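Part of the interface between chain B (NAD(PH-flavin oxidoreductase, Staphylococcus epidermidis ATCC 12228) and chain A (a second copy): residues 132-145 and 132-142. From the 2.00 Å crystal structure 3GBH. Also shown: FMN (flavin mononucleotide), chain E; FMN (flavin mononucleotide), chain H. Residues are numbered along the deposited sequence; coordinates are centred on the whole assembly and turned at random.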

# COMPACT_ATOMS: atom_id res chain seq x y z
N ARG B 132 -30.96 0.29 34.54
CA ARG B 132 -31.69 0.27 33.28
C ARG B 132 -31.00 1.13 32.19
O ARG B 132 -30.89 0.69 31.04
CB ARG B 132 -33.15 0.70 33.49
CG ARG B 132 -34.00 0.58 32.21
CD ARG B 132 -35.46 1.04 32.43
NE ARG B 132 -36.26 0.96 31.20
CZ ARG B 132 -37.07 -0.06 30.87
NH1 ARG B 132 -37.20 -1.12 31.66
NH2 ARG B 132 -37.75 -0.02 29.72
N GLU B 133 -30.55 2.33 32.55
CA GLU B 133 -29.88 3.22 31.57
C GLU B 133 -28.56 2.63 31.06
O GLU B 133 -28.30 2.60 29.85
CB GLU B 133 -29.67 4.66 32.14
CG GLU B 133 -29.20 5.64 31.05
CD GLU B 133 -29.11 7.11 31.50
OE1 GLU B 133 -29.60 7.42 32.61
OE2 GLU B 133 -28.55 7.94 30.72
N GLY B 134 -27.75 2.10 31.97
CA GLY B 134 -26.53 1.40 31.59
C GLY B 134 -26.80 0.22 30.66
O GLY B 134 -26.09 0.02 29.68
N MSE B 135 -27.79 -0.59 30.97
CA MSE B 135 -28.15 -1.69 30.05
C MSE B 135 -28.69 -1.20 28.70
O MSE B 135 -28.36 -1.76 27.66
CB MSE B 135 -29.15 -2.64 30.70
CG MSE B 135 -29.36 -3.94 29.88
SE MSE B 135 -27.73 -5.00 29.72
CE MSE B 135 -28.19 -6.30 31.14
N LYS B 136 -29.51 -0.16 28.69
CA LYS B 136 -30.02 0.39 27.42
C LYS B 136 -28.82 0.83 26.53
O LYS B 136 -28.79 0.57 25.32
CB LYS B 136 -31.00 1.53 27.67
CG LYS B 136 -31.51 2.26 26.40
N ASP B 137 -27.80 1.42 27.14
CA ASP B 137 -26.60 1.81 26.38
C ASP B 137 -25.95 0.57 25.74
O ASP B 137 -25.57 0.58 24.56
CB ASP B 137 -25.58 2.52 27.26
CG ASP B 137 -26.00 3.92 27.70
OD1 ASP B 137 -26.98 4.48 27.18
OD2 ASP B 137 -25.30 4.45 28.61
N ILE B 138 -25.83 -0.49 26.52
CA ILE B 138 -25.18 -1.72 26.03
C ILE B 138 -25.94 -2.29 24.85
O ILE B 138 -25.34 -2.66 23.83
CB ILE B 138 -25.05 -2.80 27.13
CG1 ILE B 138 -24.00 -2.37 28.18
CG2 ILE B 138 -24.69 -4.19 26.52
CD1 ILE B 138 -23.86 -3.34 29.36
N VAL B 139 -27.25 -2.39 24.97
CA VAL B 139 -28.03 -3.05 23.92
C VAL B 139 -28.13 -2.15 22.66
O VAL B 139 -28.15 -2.68 21.54
CB VAL B 139 -29.38 -3.57 24.42
CG1 VAL B 139 -29.16 -4.47 25.68
CG2 VAL B 139 -30.40 -2.44 24.71
N ASN B 140 -28.18 -0.84 22.85
CA ASN B 140 -28.16 0.11 21.71
C ASN B 140 -26.89 -0.06 20.91
O ASN B 140 -26.94 -0.12 19.68
CB ASN B 140 -28.27 1.57 22.16
CG ASN B 140 -29.69 1.98 22.51
OD1 ASN B 140 -30.65 1.34 22.10
ND2 ASN B 140 -29.82 3.03 23.33
N ILE B 141 -25.77 -0.12 21.61
CA ILE B 141 -24.48 -0.28 20.98
C ILE B 141 -24.39 -1.63 20.27
O ILE B 141 -24.07 -1.66 19.07
CB ILE B 141 -23.28 -0.08 21.96
CG1 ILE B 141 -23.23 1.39 22.46
CG2 ILE B 141 -21.97 -0.48 21.30
CD1 ILE B 141 -22.40 1.59 23.73
N ASP B 142 -24.69 -2.73 20.97
CA ASP B 142 -24.51 -4.04 20.36
C ASP B 142 -25.41 -4.17 19.14
O ASP B 142 -24.97 -4.66 18.12
CB ASP B 142 -24.85 -5.18 21.33
CG ASP B 142 -23.83 -5.35 22.46
OD1 ASP B 142 -22.66 -4.96 22.30
OD2 ASP B 142 -24.22 -5.94 23.50
N SER B 143 -26.68 -3.77 19.28
CA SER B 143 -27.67 -3.90 18.21
C SER B 143 -27.33 -3.05 16.99
O SER B 143 -27.61 -3.45 15.85
CB SER B 143 -29.06 -3.53 18.73
OG SER B 143 -29.45 -4.36 19.82
N SER B 144 -26.73 -1.89 17.22
CA SER B 144 -26.24 -1.04 16.15
C SER B 144 -25.05 -1.65 15.39
O SER B 144 -24.93 -1.52 14.17
CB SER B 144 -25.91 0.36 16.71
OG SER B 144 -27.10 0.94 17.26
N LEU B 145 -24.16 -2.33 16.11
CA LEU B 145 -23.07 -3.04 15.46
C LEU B 145 -23.63 -4.08 14.47
O LEU B 145 -23.17 -4.17 13.32
CB LEU B 145 -22.13 -3.68 16.47
CG LEU B 145 -21.35 -2.76 17.43
CD1 LEU B 145 -20.59 -3.58 18.44
CD2 LEU B 145 -20.40 -1.84 16.65
N1 FMN E . -13.67 -7.88 24.86
C2 FMN E . -12.72 -7.68 25.84
O2 FMN E . -11.74 -8.44 25.90
N3 FMN E . -12.89 -6.65 26.76
C4 FMN E . -13.98 -5.80 26.72
O4 FMN E . -14.06 -4.90 27.57
C4A FMN E . -14.97 -6.01 25.72
N5 FMN E . -16.11 -5.22 25.65
C5A FMN E . -16.88 -5.26 24.50
C6 FMN E . -17.83 -4.27 24.26
C7 FMN E . -18.60 -4.26 23.12
C7M FMN E . -19.61 -3.17 22.88
C8 FMN E . -18.44 -5.28 22.20
C8M FMN E . -19.26 -5.26 20.95
C9 FMN E . -17.50 -6.27 22.41
C9A FMN E . -16.71 -6.29 23.57
N10 FMN E . -15.75 -7.28 23.82
C10 FMN E . -14.81 -7.07 24.81
C1' FMN E . -15.50 -8.38 22.80
C2' FMN E . -16.61 -9.41 22.90
O2' FMN E . -16.37 -10.31 23.98
C3' FMN E . -16.66 -10.22 21.61
O3' FMN E . -16.96 -9.36 20.54
C4' FMN E . -17.64 -11.37 21.67
O4' FMN E . -17.11 -12.27 22.63
C5' FMN E . -17.78 -12.01 20.29
O5' FMN E . -16.52 -12.54 19.83
P FMN E . -15.89 -12.04 18.44
O1P FMN E . -14.54 -12.71 18.24
O2P FMN E . -15.72 -10.54 18.50
O3P FMN E . -16.77 -12.31 17.28
N1 FMN H . -33.77 8.40 6.87
C2 FMN H . -35.13 8.60 6.71
O2 FMN H . -35.63 8.80 5.59
N3 FMN H . -35.94 8.60 7.81
C4 FMN H . -35.42 8.38 9.09
O4 FMN H . -36.18 8.39 10.07
C4A FMN H . -34.05 8.20 9.25
N5 FMN H . -33.48 8.01 10.49
C5A FMN H . -32.20 7.50 10.60
C6 FMN H . -31.74 6.98 11.82
C7 FMN H . -30.46 6.46 11.93
C7M FMN H . -29.98 5.90 13.24
C8 FMN H . -29.62 6.49 10.81
C8M FMN H . -28.22 5.94 10.85
C9 FMN H . -30.07 7.01 9.61
C9A FMN H . -31.37 7.52 9.48
N10 FMN H . -31.85 8.03 8.26
C10 FMN H . -33.22 8.21 8.12
C1' FMN H . -30.99 7.98 7.01
C2' FMN H . -29.97 9.11 7.11
O2' FMN H . -30.56 10.36 6.80
C3' FMN H . -28.80 8.81 6.17
O3' FMN H . -28.13 7.66 6.63
C4' FMN H . -27.80 9.96 6.03
O4' FMN H . -28.45 11.07 5.41
C5' FMN H . -26.60 9.51 5.20
O5' FMN H . -27.01 9.13 3.90
P FMN H . -26.69 7.66 3.35
O1P FMN H . -27.21 7.52 1.94
O2P FMN H . -27.31 6.68 4.29
O3P FMN H . -25.20 7.42 3.35
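Chain A 132-142: REGMKDIVNID

How does chain A lie on chain B? Residues 132-142 of chain A are helical, like 132-145 of chain B, and the two helices run in roughly the same direction, crossing at -33° with axes 8.6 Å apart at closest. B:Glu133 and B:Asp137 lie nearest their own counterparts, the CA atoms of B:Asp137 and A:Asp137 being 7.3 Å apart. Later in the stretches, B:Ser144 CA and A:Ile141 CA come within 5.6 Å.

Why does A:Lys136 bend? Its chi angles run t, t, p, t, and the p turn at chi3 accompanies an NZ placed between two carboxylates, 2.7 Å from B:Glu133 OE2 and 2.7 Å from B:Asp137 OD1, a salt bridge to each. B:Glu133 reaches it extended (t, t). This positive charge also sits where like charges gather: B:Glu133 OE2 and A:Glu133 OE2 are 4.4 Å apart.

What holds the centre? B:Asp137, A:Asp137, B:Asn140 and A:Asn140 all have chi1 m, and all four bind one water. It donates to B:Asp137 OD1 (2.8 Å) and A:Asp137 OD1 (2.7 Å), and accepts from B:Asn140 ND2 (2.8 Å) and A:Asn140 ND2 (2.9 Å).

What does B:Ser144 meet? B:Ser144, chi1 m, turns OG back to B:Asn140 O (2.6 Å), leaving OG against A:Ile141 CG2 at 3.5 Å.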

# COMPACT_ATOMS: atom_id res chain seq x y z
N ARG A 132 -30.96 15.29 26.97
CA ARG A 132 -29.61 14.75 27.02
C ARG A 132 -29.64 13.23 26.75
O ARG A 132 -28.88 12.73 25.93
CB ARG A 132 -28.93 15.07 28.35
CG ARG A 132 -27.50 14.59 28.37
CD ARG A 132 -26.76 14.87 29.69
NE ARG A 132 -25.40 14.27 29.64
CZ ARG A 132 -24.26 14.94 29.41
NH1 ARG A 132 -24.28 16.26 29.24
NH2 ARG A 132 -23.10 14.29 29.38
N GLU A 133 -30.55 12.51 27.41
CA GLU A 133 -30.62 11.07 27.24
C GLU A 133 -30.99 10.69 25.79
O GLU A 133 -30.42 9.77 25.19
CB GLU A 133 -31.57 10.41 28.26
CG GLU A 133 -31.63 8.90 28.04
CD GLU A 133 -32.47 8.14 29.05
OE1 GLU A 133 -33.16 8.77 29.91
OE2 GLU A 133 -32.41 6.89 28.97
N GLY A 134 -31.93 11.43 25.22
CA GLY A 134 -32.32 11.18 23.86
C GLY A 134 -31.17 11.41 22.89
O GLY A 134 -31.00 10.64 21.93
N MSE A 135 -30.38 12.46 23.11
CA MSE A 135 -29.21 12.71 22.23
C MSE A 135 -28.12 11.66 22.46
O MSE A 135 -27.44 11.22 21.52
CB MSE A 135 -28.64 14.11 22.45
CG MSE A 135 -27.52 14.45 21.46
SE MSE A 135 -28.20 14.44 19.59
CE MSE A 135 -28.56 16.36 19.52
N LYS A 136 -27.94 11.25 23.70
CA LYS A 136 -26.99 10.17 24.00
C LYS A 136 -27.37 8.89 23.23
O LYS A 136 -26.50 8.22 22.67
CB LYS A 136 -26.95 9.91 25.50
CG LYS A 136 -26.13 8.72 25.91
CD LYS A 136 -26.50 8.22 27.34
CE LYS A 136 -27.90 7.58 27.35
NZ LYS A 136 -28.09 6.56 28.41
N ASP A 137 -28.67 8.56 23.19
CA ASP A 137 -29.09 7.39 22.41
C ASP A 137 -28.71 7.55 20.95
O ASP A 137 -28.16 6.62 20.34
CB ASP A 137 -30.59 7.17 22.52
CG ASP A 137 -31.01 6.69 23.87
OD1 ASP A 137 -30.14 6.35 24.70
OD2 ASP A 137 -32.23 6.64 24.08
N ILE A 138 -28.98 8.73 20.38
CA ILE A 138 -28.63 9.00 18.98
C ILE A 138 -27.14 8.82 18.71
O ILE A 138 -26.74 8.15 17.73
CB ILE A 138 -29.08 10.44 18.53
CG1 ILE A 138 -30.60 10.49 18.38
CG2 ILE A 138 -28.39 10.86 17.18
CD1 ILE A 138 -31.13 11.82 18.02
N VAL A 139 -26.29 9.41 19.54
CA VAL A 139 -24.85 9.36 19.23
C VAL A 139 -24.27 7.97 19.50
O VAL A 139 -23.30 7.57 18.86
CB VAL A 139 -24.02 10.45 19.95
CG1 VAL A 139 -24.56 11.86 19.65
CG2 VAL A 139 -24.01 10.20 21.43
N ASN A 140 -24.85 7.22 20.45
CA ASN A 140 -24.39 5.85 20.71
C ASN A 140 -24.68 4.99 19.49
O ASN A 140 -23.83 4.21 19.05
CB ASN A 140 -25.06 5.24 21.95
CG ASN A 140 -24.42 5.69 23.26
OD1 ASN A 140 -23.28 6.15 23.28
ND2 ASN A 140 -25.16 5.54 24.35
N ILE A 141 -25.86 5.15 18.92
CA ILE A 141 -26.28 4.36 17.77
C ILE A 141 -25.41 4.71 16.56
O ILE A 141 -24.81 3.80 15.93
CB ILE A 141 -27.81 4.53 17.49
CG1 ILE A 141 -28.58 3.81 18.60
CG2 ILE A 141 -28.17 4.03 16.06
CD1 ILE A 141 -30.07 4.15 18.72
N ASP A 142 -25.31 6.00 16.26
CA ASP A 142 -24.58 6.46 15.07
C ASP A 142 -23.11 6.02 15.16
O ASP A 142 -22.58 5.49 14.21
CB ASP A 142 -24.59 8.01 14.93
CG ASP A 142 -25.94 8.60 14.48
OD1 ASP A 142 -26.77 7.92 13.87
OD2 ASP A 142 -26.15 9.82 14.71
O HOH W 1 -27.94 4.71 24.54